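Local structure of cyanuric acid amidohydrolase (4NQ3) at residues Gly185-Ala190 against Cys225-Glu230; Pro115-Glu120 against Leu232-Val237; Val211-Tyr216 against Gly335-Gly340; Ala36-Thr41 against Cys75-Gly80; Leu193-Ala198 against Leu218-Ala223. The protein hydrolyses cyanuric acid, opening its s-triazine ring to give carboxybiuret, which decarboxylates to biuret, a step in the breakdown of atrazine and melamine. All blocks are in the same frame, centred on the assembly; numbering follows the deposited sequence.

Contact 1. Residues Gly185-Ala190 against Cys225-Glu230. With BR8 (barbituric acid), chain C.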
# COMPACT_ATOMS: atom_id res chain seq x y z
N GLY A 185 17.96 0.67 -6.95
CA GLY A 185 18.22 1.36 -8.19
C GLY A 185 19.72 1.43 -8.46
O GLY A 185 20.16 1.17 -9.59
N LEU A 186 20.51 1.76 -7.43
CA LEU A 186 21.96 1.88 -7.58
C LEU A 186 22.53 0.53 -7.99
O LEU A 186 23.39 0.42 -8.88
CB LEU A 186 22.62 2.38 -6.28
CG LEU A 186 22.32 3.86 -6.00
CD1 LEU A 186 22.79 4.34 -4.67
CD2 LEU A 186 22.93 4.64 -7.08
N SER A 187 22.05 -0.52 -7.34
CA SER A 187 22.58 -1.83 -7.64
C SER A 187 22.22 -2.25 -9.07
O SER A 187 23.07 -2.80 -9.79
CB SER A 187 22.08 -2.86 -6.63
OG SER A 187 22.63 -4.12 -6.98
N ARG A 188 20.98 -2.00 -9.50
CA ARG A 188 20.60 -2.30 -10.87
C ARG A 188 21.45 -1.47 -11.82
O ARG A 188 21.96 -1.99 -12.83
CB ARG A 188 19.11 -2.02 -11.13
CG ARG A 188 18.10 -2.98 -10.52
CD ARG A 188 16.66 -2.66 -10.97
NE ARG A 188 16.30 -1.32 -10.53
CZ ARG A 188 15.48 -1.06 -9.51
NH1 ARG A 188 14.91 -2.05 -8.85
NH2 ARG A 188 15.21 0.20 -9.17
N GLY A 189 21.64 -0.20 -11.49
CA GLY A 189 22.37 0.73 -12.32
C GLY A 189 23.82 0.35 -12.50
O GLY A 189 24.32 0.33 -13.63
N ALA A 190 24.51 0.07 -11.39
CA ALA A 190 25.91 -0.34 -11.46
C ALA A 190 26.06 -1.63 -12.26
O ALA A 190 26.93 -1.74 -13.10
CB ALA A 190 26.49 -0.50 -10.09
N CYS A 225 18.48 -5.78 -15.28
CA CYS A 225 18.90 -6.03 -13.90
C CYS A 225 17.75 -6.06 -12.91
O CYS A 225 16.84 -5.24 -12.97
CB CYS A 225 19.90 -4.98 -13.50
SG CYS A 225 21.23 -5.00 -14.70
N SER A 226 17.81 -7.02 -12.01
CA SER A 226 16.77 -7.26 -11.02
C SER A 226 17.43 -7.43 -9.65
O SER A 226 18.32 -8.29 -9.47
CB SER A 226 15.95 -8.49 -11.41
OG SER A 226 14.97 -8.79 -10.44
N SER A 227 17.03 -6.60 -8.70
CA SER A 227 17.66 -6.56 -7.39
C SER A 227 16.83 -7.40 -6.41
O SER A 227 15.64 -7.59 -6.61
CB SER A 227 17.80 -5.10 -6.93
OG SER A 227 18.55 -4.98 -5.73
N GLY A 228 17.45 -7.93 -5.36
CA GLY A 228 16.71 -8.74 -4.42
C GLY A 228 17.39 -8.84 -3.07
O GLY A 228 18.60 -8.74 -2.96
N ILE A 229 16.60 -9.03 -2.03
CA ILE A 229 17.13 -9.08 -0.68
C ILE A 229 17.79 -10.42 -0.39
O ILE A 229 18.52 -10.55 0.59
CB ILE A 229 16.02 -8.83 0.36
CG1 ILE A 229 16.61 -8.63 1.75
CG2 ILE A 229 15.02 -9.95 0.38
CD1 ILE A 229 15.56 -8.12 2.73
N GLU A 230 17.56 -11.40 -1.26
CA GLU A 230 17.92 -12.79 -0.95
C GLU A 230 19.29 -13.27 -1.42
O GLU A 230 19.57 -14.46 -1.33
CB GLU A 230 16.88 -13.74 -1.54
CG GLU A 230 16.77 -13.74 -3.08
CD GLU A 230 15.90 -12.58 -3.58
OE1 GLU A 230 15.29 -11.92 -2.71
OE2 GLU A 230 15.78 -12.36 -4.81
N1 BR8 C . 13.50 -6.67 -8.17
C2 BR8 C . 12.38 -7.41 -8.28
O2 BR8 C . 12.16 -8.26 -7.43
N3 BR8 C . 11.50 -7.20 -9.30
C4 BR8 C . 11.73 -6.20 -10.29
O4 BR8 C . 10.91 -6.03 -11.19
C5 BR8 C . 12.98 -5.33 -10.30
C6 BR8 C . 13.84 -5.69 -9.10
O8 BR8 C . 14.87 -5.09 -8.91
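Helix 180-199 packs here on an edge strand, 223-227, of the RU B sheet, and the two together build one lobe of the threefold active site around barbituric acid. The short axes run roughly antiparallel, at 149°. The packing is van der Waals contact of the aliphatic part of Arg188, whose CG lies beside its backbone N (chi1 -73°), with Cys225 and Ser227. Arg188 CB meets Cys225 CB at 3.9 Å, and its CD passes Cys225 O at 3.3 Å. Cys225 turns its SG over the helix backbone near Arg188 O, while Ser227 CB lies against Arg188 CG.

No hydrogen bond links the two segments directly; the ligand does so instead. The Arg188 side chain bends at chi3 and brings NH1 to BR8 O8, which lies in the guanidinium plane at its edge, and Glu337 holds NE by a salt bridge. Ser227 N donates to the same oxygen at 2.6 Å, and Ser227 O accepts a hydrogen bond from BR8 N1. Ser226, the nucleophile, points away from the helix. Its OG, hydrogen-bonded to the active-site Lys156, stands 3.4 Å from BR8 N1 and 3.6 Å from BR8 C6.

Contact 2. Residues Pro115-Glu120 against Leu232-Val237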
# COMPACT_ATOMS: atom_id res chain seq x y z
N PRO A 115 31.47 -13.60 -6.54
CA PRO A 115 31.60 -13.68 -5.10
C PRO A 115 30.66 -12.68 -4.48
O PRO A 115 30.12 -11.81 -5.19
CB PRO A 115 33.05 -13.28 -4.84
CG PRO A 115 33.72 -13.37 -6.18
CD PRO A 115 32.67 -13.02 -7.17
N ASP A 116 30.53 -12.74 -3.16
CA ASP A 116 29.73 -11.78 -2.45
C ASP A 116 30.22 -10.37 -2.78
O ASP A 116 31.40 -10.15 -3.10
CB ASP A 116 29.80 -12.07 -0.96
CG ASP A 116 28.83 -13.17 -0.56
OD1 ASP A 116 28.26 -13.83 -1.48
OD2 ASP A 116 28.66 -13.39 0.68
N LEU A 117 29.29 -9.43 -2.75
CA LEU A 117 29.57 -8.03 -3.04
C LEU A 117 29.65 -7.23 -1.75
O LEU A 117 28.63 -7.10 -1.06
CB LEU A 117 28.48 -7.44 -3.93
CG LEU A 117 28.55 -5.94 -4.17
CD1 LEU A 117 29.72 -5.60 -5.07
CD2 LEU A 117 27.23 -5.40 -4.73
N PRO A 118 30.84 -6.67 -1.44
CA PRO A 118 31.04 -5.77 -0.29
C PRO A 118 30.00 -4.66 -0.29
O PRO A 118 29.78 -4.07 -1.35
CB PRO A 118 32.44 -5.21 -0.51
CG PRO A 118 33.11 -6.19 -1.43
CD PRO A 118 32.03 -6.76 -2.30
N PHE A 119 29.36 -4.40 0.84
CA PHE A 119 28.26 -3.43 0.88
C PHE A 119 28.70 -2.05 0.42
O PHE A 119 27.88 -1.25 -0.04
CB PHE A 119 27.69 -3.35 2.29
CG PHE A 119 26.91 -4.56 2.70
CD1 PHE A 119 26.27 -5.34 1.76
CD2 PHE A 119 26.86 -4.95 4.04
CE1 PHE A 119 25.56 -6.47 2.15
CE2 PHE A 119 26.16 -6.08 4.44
CZ PHE A 119 25.51 -6.84 3.49
N GLU A 120 29.99 -1.76 0.53
CA GLU A 120 30.48 -0.44 0.17
C GLU A 120 30.88 -0.38 -1.30
O GLU A 120 31.33 0.66 -1.79
CB GLU A 120 31.65 -0.05 1.06
CG GLU A 120 32.82 -1.00 1.01
CD GLU A 120 32.65 -2.19 1.95
OE1 GLU A 120 33.69 -2.73 2.41
OE2 GLU A 120 31.49 -2.57 2.24
N LEU A 232 23.75 -12.17 -1.74
CA LEU A 232 24.77 -11.17 -1.45
C LEU A 232 25.68 -10.89 -2.64
O LEU A 232 26.40 -9.88 -2.65
CB LEU A 232 25.60 -11.58 -0.25
CG LEU A 232 24.76 -11.67 1.02
CD1 LEU A 232 25.65 -12.04 2.17
CD2 LEU A 232 23.99 -10.34 1.28
N GLY A 233 25.65 -11.78 -3.64
CA GLY A 233 26.39 -11.62 -4.89
C GLY A 233 25.51 -11.39 -6.12
O GLY A 233 24.46 -10.74 -6.05
N HIS A 234 25.97 -11.89 -7.27
CA HIS A 234 25.23 -11.72 -8.53
C HIS A 234 25.02 -13.04 -9.27
O HIS A 234 25.84 -13.95 -9.18
CB HIS A 234 25.96 -10.76 -9.48
CG HIS A 234 26.31 -9.43 -8.88
ND1 HIS A 234 27.42 -9.25 -8.09
CD2 HIS A 234 25.70 -8.23 -8.96
CE1 HIS A 234 27.47 -7.98 -7.70
NE2 HIS A 234 26.44 -7.34 -8.22
N GLU A 235 23.90 -13.14 -10.00
CA GLU A 235 23.73 -14.22 -10.99
C GLU A 235 23.69 -13.58 -12.36
O GLU A 235 22.97 -12.61 -12.57
CB GLU A 235 22.46 -15.01 -10.75
CG GLU A 235 22.28 -15.38 -9.29
CD GLU A 235 22.75 -16.79 -8.98
OE1 GLU A 235 21.87 -17.65 -8.70
OE2 GLU A 235 23.99 -17.03 -8.99
N ILE A 236 24.47 -14.11 -13.29
CA ILE A 236 24.49 -13.58 -14.64
C ILE A 236 24.03 -14.64 -15.66
O ILE A 236 24.50 -15.79 -15.63
CB ILE A 236 25.88 -13.09 -15.02
CG1 ILE A 236 26.20 -11.79 -14.28
CG2 ILE A 236 25.98 -12.84 -16.52
CD1 ILE A 236 26.61 -12.01 -12.86
N VAL A 237 23.13 -14.25 -16.55
CA VAL A 237 22.72 -15.13 -17.63
C VAL A 237 22.75 -14.35 -18.93
O VAL A 237 22.04 -13.36 -19.06
CB VAL A 237 21.30 -15.67 -17.40
CG1 VAL A 237 20.91 -16.56 -18.54
CG2 VAL A 237 21.26 -16.43 -16.11
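Within RU B, the loop that leads from strand 106-113 to helix 125-141 is tied here to the connection running into strand 235-242, just beyond the end of the sheet. The backbones come closest at Asp116 and Gly233, with CA atoms 4.1 Å apart. One hydrogen bond joins them: Leu117 N donates to Leu232 O at 2.9 Å, fairly straight at 161°, with the donor 39° above the carbonyl plane.

Side chains pack on both flanks of this bond. On the exposed flank Asp116 and Leu232 cross obliquely. The carboxylate carbon Asp116 CG sits 3.6 Å from Leu232 CB, and OD2 reaches Leu232 CD1, so the acid rests on aliphatic carbon. Leu232 CD2 meets the edge of the Phe119 ring near its plane, 4.3 Å from CE1, and the Arg164 side chain touches both residues.

On the buried flank Leu117 has its CG anti to the backbone N (chi1 173°), and its CD2 approaches the His234 ring obliquely, 3.9 Å from CE1, with Leu117 CB equally close to that carbon. Both ring nitrogens have partners beyond the two segments: ND1 pairs with Thr114 OG1 and NE2 with Gln127 NE2. The second pairing needs NE2 as acceptor if the Gln127 amide is placed correctly, which would put the proton on ND1 and suit a neutral ring. With both nitrogens engaged, the imidazole rotation is fixed, and Leu117 packs on its CE1 corner by van der Waals contact alone.

Contact 3. Residues Val211-Tyr216 against Gly335-Gly340. With MG (magnesium ion), chain K.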
# COMPACT_ATOMS: atom_id res chain seq x y z
N VAL A 211 29.08 9.16 -11.96
CA VAL A 211 28.22 8.88 -13.12
C VAL A 211 27.02 7.95 -12.82
O VAL A 211 25.92 8.14 -13.36
CB VAL A 211 29.07 8.25 -14.24
CG1 VAL A 211 28.23 7.36 -15.14
CG2 VAL A 211 29.82 9.31 -15.03
N ILE A 212 27.23 6.95 -11.97
CA ILE A 212 26.23 5.92 -11.71
C ILE A 212 24.91 6.45 -11.15
O ILE A 212 24.87 7.06 -10.07
CB ILE A 212 26.79 4.87 -10.72
CG1 ILE A 212 28.08 4.25 -11.31
CG2 ILE A 212 25.74 3.81 -10.41
CD1 ILE A 212 28.83 3.37 -10.37
N CYS A 213 23.84 6.14 -11.87
CA CYS A 213 22.50 6.67 -11.55
C CYS A 213 22.51 8.19 -11.50
O CYS A 213 21.89 8.79 -10.63
CB CYS A 213 21.99 6.12 -10.22
SG CYS A 213 21.58 4.39 -10.31
N ALA A 214 23.25 8.78 -12.43
CA ALA A 214 23.34 10.23 -12.56
C ALA A 214 23.29 10.59 -14.04
O ALA A 214 22.46 11.39 -14.45
CB ALA A 214 24.60 10.74 -11.90
N ASP A 215 24.18 10.00 -14.84
CA ASP A 215 24.17 10.21 -16.29
C ASP A 215 23.36 9.13 -17.00
O ASP A 215 23.92 8.14 -17.50
CB ASP A 215 25.60 10.24 -16.86
CG ASP A 215 25.65 10.70 -18.33
OD1 ASP A 215 24.58 10.94 -18.93
OD2 ASP A 215 26.78 10.81 -18.88
N TYR A 216 22.04 9.30 -17.07
CA TYR A 216 21.22 8.26 -17.66
C TYR A 216 21.34 8.30 -19.19
O TYR A 216 20.59 7.65 -19.91
CB TYR A 216 19.77 8.37 -17.19
CG TYR A 216 19.60 8.07 -15.70
CD1 TYR A 216 19.79 6.78 -15.19
CD2 TYR A 216 19.27 9.08 -14.80
CE1 TYR A 216 19.64 6.51 -13.81
CE2 TYR A 216 19.11 8.83 -13.43
CZ TYR A 216 19.30 7.55 -12.94
OH TYR A 216 19.14 7.34 -11.58
N GLY A 335 12.34 -0.75 -13.07
CA GLY A 335 13.55 0.00 -12.76
C GLY A 335 14.61 -0.18 -13.82
O GLY A 335 15.32 -1.19 -13.85
N GLY A 336 14.75 0.81 -14.70
CA GLY A 336 15.63 0.63 -15.83
C GLY A 336 16.81 1.55 -15.82
O GLY A 336 17.16 2.13 -16.87
N GLU A 337 17.44 1.66 -14.64
CA GLU A 337 18.64 2.49 -14.49
C GLU A 337 19.73 2.03 -15.47
O GLU A 337 20.23 0.91 -15.37
CB GLU A 337 19.16 2.41 -13.06
CG GLU A 337 18.23 3.02 -12.02
CD GLU A 337 17.17 2.04 -11.52
OE1 GLU A 337 17.12 0.90 -12.03
OE2 GLU A 337 16.39 2.43 -10.61
N HIS A 338 20.08 2.89 -16.42
CA HIS A 338 21.08 2.55 -17.44
C HIS A 338 20.69 1.35 -18.28
O HIS A 338 21.55 0.74 -18.93
CB HIS A 338 22.44 2.30 -16.79
CG HIS A 338 22.92 3.44 -15.97
ND1 HIS A 338 23.37 4.62 -16.52
CD2 HIS A 338 22.97 3.61 -14.62
CE1 HIS A 338 23.70 5.46 -15.56
NE2 HIS A 338 23.48 4.87 -14.40
N GLN A 339 19.41 1.01 -18.26
CA GLN A 339 18.90 -0.07 -19.10
C GLN A 339 17.96 0.52 -20.14
O GLN A 339 16.78 0.71 -19.89
CB GLN A 339 18.20 -1.11 -18.24
CG GLN A 339 19.12 -1.56 -17.12
CD GLN A 339 18.37 -2.18 -15.95
OE1 GLN A 339 17.70 -3.20 -16.09
NE2 GLN A 339 18.47 -1.55 -14.80
N GLY A 340 18.51 0.87 -21.29
CA GLY A 340 17.74 1.64 -22.24
C GLY A 340 17.76 3.08 -21.76
O GLY A 340 18.31 3.37 -20.71
MG MG K . 15.88 2.78 -19.12
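His338 carries the tight part of this contact, reaching from the magnesium-binding loop of RU C into the 211-216 loop of RU B. Its CG lies beside the backbone N, which sends the imidazole across to the other loop. There Cys213 N donates to NE2 at 2.9 Å, only 3° out of the ring plane and at 154°. NE2 is therefore the acceptor, and the proton probably sits on ND1, whose partner is Leu218 O. Asp215 O lies at the same ring edge, 3.3 Å from CE1. Tyr216 CD1 lies over one face, toward the rim, 4.1 Å from His338 CE1; the two rings pair obliquely, their planes 34° apart. Gripped at two nitrogens, the imidazole cannot readily turn.

Contacts of Glu337 are longer, although the residue is buried. Cys213 SG comes only to 4.0 Å from Glu337 CG, and Tyr216 CE1 to 4.2 Å from the same carbon. Tyr216 and Glu337 run alongside each other, and Arg290 makes a cation-pi contact with the tyrosine. The glutamate itself, bent at chi2, turns its carboxylate to the substrate-binding Arg188 and so acts as a second-shell residue. The solvent side is the outer part of 211-216, where Ala214 is exposed.

The loop from Gly336 to Gln339 is a type II beta turn, with Gln339 NE2 donating to Glu337 O at 3.1 Å. At the end of the turn Gln339 O binds the magnesium at 2.4 Å, alongside Pro341 O and Gly344 O: a metal site built largely of main-chain carbonyls in a glycine-rich loop.

Contact 4. Residues Ala36-Thr41 against Cys75-Gly80. With BR8 (barbituric acid), chain C.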
# COMPACT_ATOMS: atom_id res chain seq x y z
N ALA A 36 19.77 -22.05 -16.04
CA ALA A 36 19.25 -20.96 -15.22
C ALA A 36 17.75 -21.05 -15.12
O ALA A 36 17.12 -21.59 -16.01
CB ALA A 36 19.66 -19.61 -15.79
N ILE A 37 17.19 -20.51 -14.05
CA ILE A 37 15.74 -20.36 -13.97
C ILE A 37 15.35 -18.91 -13.69
O ILE A 37 15.83 -18.33 -12.72
CB ILE A 37 15.14 -21.24 -12.90
CG1 ILE A 37 15.55 -22.69 -13.09
CG2 ILE A 37 13.64 -21.19 -12.99
CD1 ILE A 37 14.96 -23.58 -12.01
N PHE A 38 14.53 -18.31 -14.55
CA PHE A 38 13.97 -16.99 -14.26
C PHE A 38 12.61 -17.16 -13.63
O PHE A 38 11.93 -18.14 -13.91
CB PHE A 38 13.80 -16.13 -15.52
CG PHE A 38 15.09 -15.74 -16.20
CD1 PHE A 38 16.31 -16.19 -15.74
CD2 PHE A 38 15.06 -14.92 -17.31
CE1 PHE A 38 17.47 -15.83 -16.39
CE2 PHE A 38 16.21 -14.56 -17.96
CZ PHE A 38 17.42 -15.02 -17.50
N GLY A 39 12.18 -16.21 -12.83
CA GLY A 39 10.85 -16.31 -12.26
C GLY A 39 10.22 -14.96 -12.08
O GLY A 39 10.92 -13.99 -11.83
N LYS A 40 8.90 -14.89 -12.22
CA LYS A 40 8.12 -13.76 -11.73
C LYS A 40 7.37 -14.28 -10.52
O LYS A 40 6.62 -15.24 -10.64
CB LYS A 40 7.16 -13.24 -12.78
CG LYS A 40 7.85 -12.56 -13.93
CD LYS A 40 8.73 -11.44 -13.41
CE LYS A 40 7.91 -10.37 -12.66
NZ LYS A 40 8.82 -9.38 -12.02
N THR A 41 7.61 -13.71 -9.34
CA THR A 41 6.93 -14.18 -8.14
C THR A 41 6.00 -13.10 -7.58
O THR A 41 6.22 -11.92 -7.81
CB THR A 41 7.96 -14.65 -7.09
OG1 THR A 41 8.80 -13.56 -6.72
CG2 THR A 41 8.83 -15.73 -7.69
N CYS A 75 21.75 -20.73 -12.13
CA CYS A 75 21.42 -19.35 -11.85
C CYS A 75 19.96 -19.20 -11.56
O CYS A 75 19.12 -19.54 -12.41
CB CYS A 75 21.81 -18.45 -13.01
SG CYS A 75 23.61 -18.14 -13.02
N LEU A 76 19.65 -18.71 -10.37
CA LEU A 76 18.26 -18.48 -9.97
C LEU A 76 18.00 -16.97 -9.92
O LEU A 76 18.45 -16.28 -9.01
CB LEU A 76 17.98 -19.15 -8.63
CG LEU A 76 18.08 -20.69 -8.60
CD1 LEU A 76 17.72 -21.27 -7.23
CD2 LEU A 76 17.18 -21.34 -9.67
N VAL A 77 17.29 -16.47 -10.93
CA VAL A 77 16.84 -15.09 -10.98
C VAL A 77 15.34 -15.00 -10.67
O VAL A 77 14.50 -15.26 -11.53
CB VAL A 77 17.08 -14.43 -12.37
CG1 VAL A 77 16.70 -12.98 -12.32
CG2 VAL A 77 18.49 -14.64 -12.83
N MSE A 78 15.00 -14.64 -9.44
CA MSE A 78 13.60 -14.48 -9.11
C MSE A 78 13.26 -13.01 -9.05
O MSE A 78 13.70 -12.31 -8.15
CB MSE A 78 13.25 -15.15 -7.78
CG MSE A 78 13.46 -16.67 -7.76
SE MSE A 78 12.25 -17.63 -8.96
CE MSE A 78 13.59 -18.24 -10.24
N SER A 79 12.50 -12.54 -10.03
CA SER A 79 12.07 -11.16 -10.06
C SER A 79 10.65 -11.04 -9.57
O SER A 79 9.75 -11.63 -10.16
CB SER A 79 12.16 -10.57 -11.46
OG SER A 79 11.84 -9.20 -11.41
N GLY A 80 10.48 -10.34 -8.45
CA GLY A 80 9.18 -10.16 -7.83
C GLY A 80 8.37 -9.08 -8.52
O GLY A 80 8.88 -8.33 -9.36
N1 BR8 C . 13.50 -6.67 -8.17
C2 BR8 C . 12.38 -7.41 -8.28
O2 BR8 C . 12.16 -8.26 -7.43
N3 BR8 C . 11.50 -7.20 -9.30
C4 BR8 C . 11.73 -6.20 -10.29
O4 BR8 C . 10.91 -6.03 -11.19
C5 BR8 C . 12.98 -5.33 -10.30
C6 BR8 C . 13.84 -5.69 -9.10
O8 BR8 C . 14.87 -5.09 -8.91
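Side chains on these two parallel strands lie in matched pairs, alternating between the sheet's two faces. On the face of Phe38 and Val77, the two run alongside each other and point the same way, with Phe38 CD1 3.9 Å from Val77 CB; the phenyl also meets Phe93 edge-to-face. On the other face Ile37 lies beside Leu76, its CB 3.8 Å from Leu76 CD2. Selenomethionine Met78, bent at chi2 and chi3, folds back across the neighbouring strand, so that SE packs directly on Gly39 CA and CE sits 3.3 Å from Ile37 O. Thr41 crosses Met78 at about a right angle, CG2 toward SE.

Lys40 is curled by bends at chi2 and chi3, and its NZ returns over the partner strand. It donates to Gly80 O at 2.9 Å, from well above the carbonyl plane, and to Ser79 OG at 3.1 Å, with a weak third bond to Ser79 O; Val332 O is a further partner. Such a cluster could polarise the serine hydroxyl. Gly80 pairs with barbituric acid through N to O2 and O to N3, and Ser79 OG stands 2.9 Å from N3. Alternating backbone bonds such as Ile37 N to Cys75 O complete the parallel pairing of a beta-alpha-beta crossover, strands 34-41 and 75-80 joined through helix 51-67, ending in a substrate site with a potential Ser-Lys dyad.

Contact 5. Residues Leu193-Ala198 against Leu218-Ala223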
# COMPACT_ATOMS: atom_id res chain seq x y z
N LEU A 193 25.74 -0.87 -15.98
CA LEU A 193 26.94 -0.27 -16.57
C LEU A 193 28.00 -1.34 -16.74
O LEU A 193 28.77 -1.32 -17.69
CB LEU A 193 27.45 0.86 -15.70
CG LEU A 193 26.51 2.05 -15.88
CD1 LEU A 193 26.82 3.17 -14.91
CD2 LEU A 193 26.56 2.49 -17.33
N GLY A 194 28.03 -2.29 -15.80
CA GLY A 194 28.93 -3.42 -15.89
C GLY A 194 28.65 -4.23 -17.14
O GLY A 194 29.59 -4.58 -17.87
N ILE A 195 27.38 -4.50 -17.42
CA ILE A 195 27.01 -5.16 -18.66
C ILE A 195 27.44 -4.31 -19.86
O ILE A 195 28.00 -4.82 -20.84
CB ILE A 195 25.49 -5.42 -18.73
CG1 ILE A 195 25.10 -6.49 -17.71
CG2 ILE A 195 25.08 -5.90 -20.12
CD1 ILE A 195 23.63 -6.57 -17.47
N ALA A 196 27.19 -3.01 -19.76
CA ALA A 196 27.53 -2.11 -20.85
C ALA A 196 29.04 -2.18 -21.08
O ALA A 196 29.51 -2.36 -22.21
CB ALA A 196 27.06 -0.68 -20.55
N LEU A 197 29.78 -2.09 -19.99
CA LEU A 197 31.22 -2.10 -20.05
C LEU A 197 31.70 -3.38 -20.71
O LEU A 197 32.64 -3.38 -21.48
CB LEU A 197 31.82 -1.95 -18.66
CG LEU A 197 33.34 -2.06 -18.64
CD1 LEU A 197 33.91 -1.06 -19.61
CD2 LEU A 197 33.85 -1.81 -17.24
N ALA A 198 31.04 -4.49 -20.39
CA ALA A 198 31.48 -5.78 -20.89
C ALA A 198 31.14 -5.97 -22.37
O ALA A 198 31.81 -6.75 -23.07
CB ALA A 198 30.85 -6.90 -20.05
N LEU A 218 24.27 7.35 -20.41
CA LEU A 218 25.02 6.11 -20.52
C LEU A 218 24.07 4.96 -20.25
O LEU A 218 23.53 4.86 -19.14
CB LEU A 218 26.15 6.07 -19.50
CG LEU A 218 27.08 7.28 -19.48
CD1 LEU A 218 27.94 7.20 -18.26
CD2 LEU A 218 27.91 7.32 -20.75
N TRP A 219 23.82 4.11 -21.24
CA TRP A 219 22.99 2.95 -21.02
C TRP A 219 23.30 1.83 -22.01
O TRP A 219 23.89 2.06 -23.07
CB TRP A 219 21.50 3.29 -21.08
CG TRP A 219 21.04 4.04 -22.29
CD1 TRP A 219 20.89 5.40 -22.41
CD2 TRP A 219 20.63 3.49 -23.55
NE1 TRP A 219 20.43 5.72 -23.66
CE2 TRP A 219 20.26 4.56 -24.39
CE3 TRP A 219 20.54 2.18 -24.06
CZ2 TRP A 219 19.82 4.37 -25.69
CZ3 TRP A 219 20.09 2.00 -25.37
CH2 TRP A 219 19.74 3.09 -26.16
N SER A 220 22.91 0.62 -21.62
CA SER A 220 23.02 -0.56 -22.46
C SER A 220 21.67 -0.89 -23.08
O SER A 220 20.62 -0.75 -22.45
CB SER A 220 23.51 -1.76 -21.64
OG SER A 220 23.13 -2.97 -22.28
N ALA A 221 21.69 -1.35 -24.33
CA ALA A 221 20.47 -1.82 -24.97
C ALA A 221 20.19 -3.28 -24.62
O ALA A 221 19.21 -3.87 -25.09
CB ALA A 221 20.58 -1.65 -26.48
N ARG A 222 21.03 -3.88 -23.78
CA ARG A 222 20.85 -5.29 -23.55
C ARG A 222 20.79 -5.68 -22.08
O ARG A 222 20.39 -6.80 -21.74
CB ARG A 222 21.96 -6.05 -24.27
CG ARG A 222 21.54 -6.27 -25.71
CD ARG A 222 22.67 -6.44 -26.66
NE ARG A 222 23.45 -5.23 -26.79
CZ ARG A 222 24.64 -5.21 -27.37
NH1 ARG A 222 25.13 -6.33 -27.87
NH2 ARG A 222 25.34 -4.09 -27.44
N ALA A 223 21.13 -4.73 -21.22
CA ALA A 223 21.11 -4.97 -19.78
C ALA A 223 19.70 -5.16 -19.24
O ALA A 223 18.78 -4.41 -19.58
CB ALA A 223 21.80 -3.81 -19.04
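Ile195 keeps CG1 beside its backbone N (chi1 -69°) and extends it through an anti chi2, which carries CD1 off the helix and onto Ala223. Ser220 has its OG anti to the backbone N (chi1 158°), turning the hydroxyl along its own chain and leaving CB to face the helix.

Side chains meet at three points. Ile195 CD1 lies 3.7 Å from Ala223 CB, with CG2 of the same isoleucine also against that methyl, so Ala223 is straddled by both branches. Ala196 CB meets Ser220 CB at 3.9 Å, where the backbones come closest, CA atoms 5.0 Å apart. Farther back along the helix Leu193 leans its CD2 on Leu218 CB at 4.2 Å. No hydrogen bond crosses between the segments.

In the fold this is the latter part of helix 180-199 lying against the chain that enters strand 223-227 of the RU B sheet; Val135 of helix 125-141 and Val153 and Val155 of strand 150-157 also pack on Ile195. Just before that strand Ser220 OG accepts from Arg222 N at 2.7 Å, two residues on, which makes an ST turn. It accepts again from Ala223 N at 2.9 Å, three residues on, the bond of an ST motif and more bent at 136°. Glu201 OE1 is a further partner of the hydroxyl, most simply as acceptor of its proton. Glu201 OE2 takes Ala221 N and forms a salt bridge with Arg222 NH2.

In the fold
Contacts 1, 4 and 5 are buried, whereas contacts 2 and 3 each have a more open flank. Contacts 1 and 5 share helix 180-199: its middle serves the ligand, its later turns pack apolar side chains. Contact 4 is a strand pair of RU A, 75-80 taking the place that 223-227 has in RU B; its Ser79 OG lies next to Ser226 OG of contact 1, beside the same barbituric acid. Contact 3 joins RU B to RU C, with probable hydrogen bonds to contact 1 (Cys225 N to Gln339 OE1) and contact 5 (Gly340 N to Ser220 O). Ligand bonds mark contacts 1 and 4, a histidine and a metal loop contact 3, one backbone bond contact 2.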